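Local coordinates for putative acyl-CoA thioester hydrolase (Yersinia pestis KIM10+, PDB 5DM5) that hydrolyses thioesters, probably those of acyl-CoA, as a hexameric thioesterase of the hot-dog fold, at the interface of chains A and B. Sequence-based numbering; all coordinates share one arbitrary frame. Chains: chain A/B, Putative acyl-CoA thioester hydrolase.

The interface of chains A and B. Residues chain A 25, 107-108; chain B 21, 23, 54, 58.
In this hot-dog-fold thioesterase, A:Arg25 of strand 21-27 meets B:Val23, on the equivalent strand of chain B, and A:Lys107 meets B:Glu58 near the C-terminal end of the long helix 41-60. The protein is a hexamer, and this patch is one half of a two-fold pair, repeated with the chains exchanged. A:Arg25 has CG anti to its backbone N (chi1 -162°) and runs extended to NE, which carries its guanidinium over to the partner strand. There NH1 donates a hydrogen bond of 2.7 Å to the main-chain carbonyl O of B:Val23. The bond is moderately bent, 142° at the hydrogen; it leaves the guanidinium close to its plane, while the donor meets the carbonyl at 118° and somewhat tilted from the carbonyl plane. The aliphatic part of the arginine lies by the same oxygen, CD being 3.4 Å from B:Val23 O.

A:Lys107, in the loop following strand 97-106, stretches out fully and crosses the side chain of B:Glu58 at about a right angle. Its ammonium NZ forms a salt bridge with carboxylate OE2 of B:Glu58, whose modelled separation is too short to be trusted; OE1 of that carboxylate is turned away, 4.0 Å from NZ. The glutamate, itself extended beyond CG, points its carboxylate from the helix toward chain A. NZ also lies at the in-plane edge of the A:Arg25 guanidinium, though its exact placement is doubtful. Acidic groups of chain B could offset any repulsion between the two: NH2 of A:Arg25 is 4.3 Å from B:Glu58 OE2, and the carboxylate OE2 of B:Glu21 is 4.4 Å from A:Lys107 NZ, where a weak electrostatic attraction is possible, though the charged atoms are not in contact.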
ATOM      1  N   ARG A  25     -13.368  -2.751 -12.975  1.00 35.06           N
ATOM      2  CA  ARG A  25     -14.439  -2.223 -12.141  1.00 36.21           C
ATOM      3  C   ARG A  25     -14.034  -2.336 -10.684  1.00 40.95           C
ATOM      4  O   ARG A  25     -14.043  -3.413 -10.121  1.00 43.05           O
ATOM      5  CB  ARG A  25     -15.744  -2.940 -12.385  1.00 32.70           C
ATOM      6  CG  ARG A  25     -16.941  -2.178 -11.891  1.00 32.75           C
ATOM      7  CD  ARG A  25     -18.159  -2.981 -12.220  1.00 42.29           C
ATOM      8  NE  ARG A  25     -19.436  -2.290 -12.093  1.00 43.47           N
ATOM      9  CZ  ARG A  25     -20.060  -2.176 -10.926  1.00 43.44           C
ATOM     10  NH1 ARG A  25     -19.473  -2.632  -9.824  1.00 38.73           N
ATOM     11  NH2 ARG A  25     -21.235  -1.575 -10.846  1.00 42.39           N
ATOM     12  N   LYS A 107     -19.901   5.355 -10.834  1.00 49.05           N
ATOM     13  CA  LYS A 107     -21.234   4.999 -10.373  1.00 52.57           C
ATOM     14  C   LYS A 107     -21.532   5.713  -9.049  1.00 60.57           C
ATOM     15  O   LYS A 107     -20.619   6.017  -8.301  1.00 65.03           O
ATOM     16  CB  LYS A 107     -21.321   3.482 -10.226  1.00 54.46           C
ATOM     17  CG  LYS A 107     -22.643   2.913  -9.768  1.00 58.91           C
ATOM     18  CD  LYS A 107     -22.556   1.404  -9.848  1.00 52.95           C
ATOM     19  CE  LYS A 107     -23.821   0.717  -9.396  1.00 55.18           C
ATOM     20  NZ  LYS A 107     -23.670  -0.760  -9.490  1.00 49.76           N
ATOM     21  N   LYS A 108     -22.810   5.971  -8.785  1.00 64.80           N
ATOM     22  CA  LYS A 108     -23.380   6.334  -7.471  1.00 74.43           C
ATOM     23  C   LYS A 108     -22.660   7.414  -6.617  1.00 86.49           C
ATOM     24  O   LYS A 108     -22.144   7.131  -5.540  1.00103.05           O
ATOM     25  CB  LYS A 108     -23.588   5.076  -6.591  1.00 71.41           C
ATOM     26  CG  LYS A 108     -22.413   4.318  -6.013  1.00 65.04           C
ATOM     27  CD  LYS A 108     -22.958   3.350  -4.977  1.00 62.84           C
ATOM     28  CE  LYS A 108     -21.887   2.804  -4.071  1.00 52.88           C
ATOM     29  NZ  LYS A 108     -20.844   2.141  -4.871  1.00 50.22           N
TER
ATOM     30  N   GLU B  21     -24.133 -10.150 -11.029  1.00 51.53           N
ATOM     31  CA  GLU B  21     -23.450  -9.051 -11.721  1.00 49.85           C
ATOM     32  C   GLU B  21     -21.957  -9.011 -11.419  1.00 47.88           C
ATOM     33  O   GLU B  21     -21.515  -9.288 -10.304  1.00 45.62           O
ATOM     34  CB  GLU B  21     -23.998  -7.658 -11.382  1.00 52.43           C
ATOM     35  CG  GLU B  21     -23.888  -7.229  -9.928  1.00 62.48           C
ATOM     36  CD  GLU B  21     -24.136  -5.730  -9.740  1.00 59.41           C
ATOM     37  OE1 GLU B  21     -24.306  -5.279  -8.585  1.00 58.23           O
ATOM     38  OE2 GLU B  21     -24.115  -4.992 -10.748  1.00 56.80           O
ATOM     39  N   VAL B  23     -19.263  -7.255 -10.223  1.00 40.29           N
ATOM     40  CA  VAL B  23     -19.139  -6.078  -9.367  1.00 39.07           C
ATOM     41  C   VAL B  23     -17.721  -5.522  -9.329  1.00 36.19           C
ATOM     42  O   VAL B  23     -17.545  -4.328  -9.114  1.00 38.81           O
ATOM     43  CB  VAL B  23     -19.618  -6.357  -7.930  1.00 44.48           C
ATOM     44  CG1 VAL B  23     -21.150  -6.356  -7.860  1.00 42.07           C
ATOM     45  CG2 VAL B  23     -19.028  -7.657  -7.416  1.00 44.04           C
ATOM     46  N   ILE B  54     -20.493  -3.850  -2.618  1.00 42.28           N
ATOM     47  CA  ILE B  54     -21.040  -2.889  -3.558  1.00 40.63           C
ATOM     48  C   ILE B  54     -22.508  -3.131  -3.823  1.00 41.74           C
ATOM     49  O   ILE B  54     -23.334  -2.295  -3.509  1.00 44.00           O
ATOM     50  CB  ILE B  54     -20.280  -2.933  -4.859  1.00 40.21           C
ATOM     51  CG1 ILE B  54     -18.871  -2.407  -4.598  1.00 38.05           C
ATOM     52  CG2 ILE B  54     -20.987  -2.103  -5.903  1.00 41.61           C
ATOM     53  CD1 ILE B  54     -17.981  -2.391  -5.795  1.00 36.92           C
ATOM     54  N   GLU B  58     -26.038  -1.432  -2.879  1.00 50.90           N
ATOM     55  CA  GLU B  58     -27.031  -1.048  -3.877  1.00 53.24           C
ATOM     56  C   GLU B  58     -28.385  -1.309  -3.267  1.00 55.46           C
ATOM     57  O   GLU B  58     -29.273  -0.468  -3.332  1.00 60.03           O
ATOM     58  CB  GLU B  58     -26.875  -1.839  -5.191  1.00 56.80           C
ATOM     59  CG  GLU B  58     -25.576  -1.560  -5.963  1.00 67.43           C
ATOM     60  CD  GLU B  58     -25.455  -2.316  -7.291  1.00 61.17           C
ATOM     61  OE1 GLU B  58     -26.366  -3.092  -7.658  1.00 55.83           O
ATOM     62  OE2 GLU B  58     -24.421  -2.129  -7.964  1.00 64.13           O
TER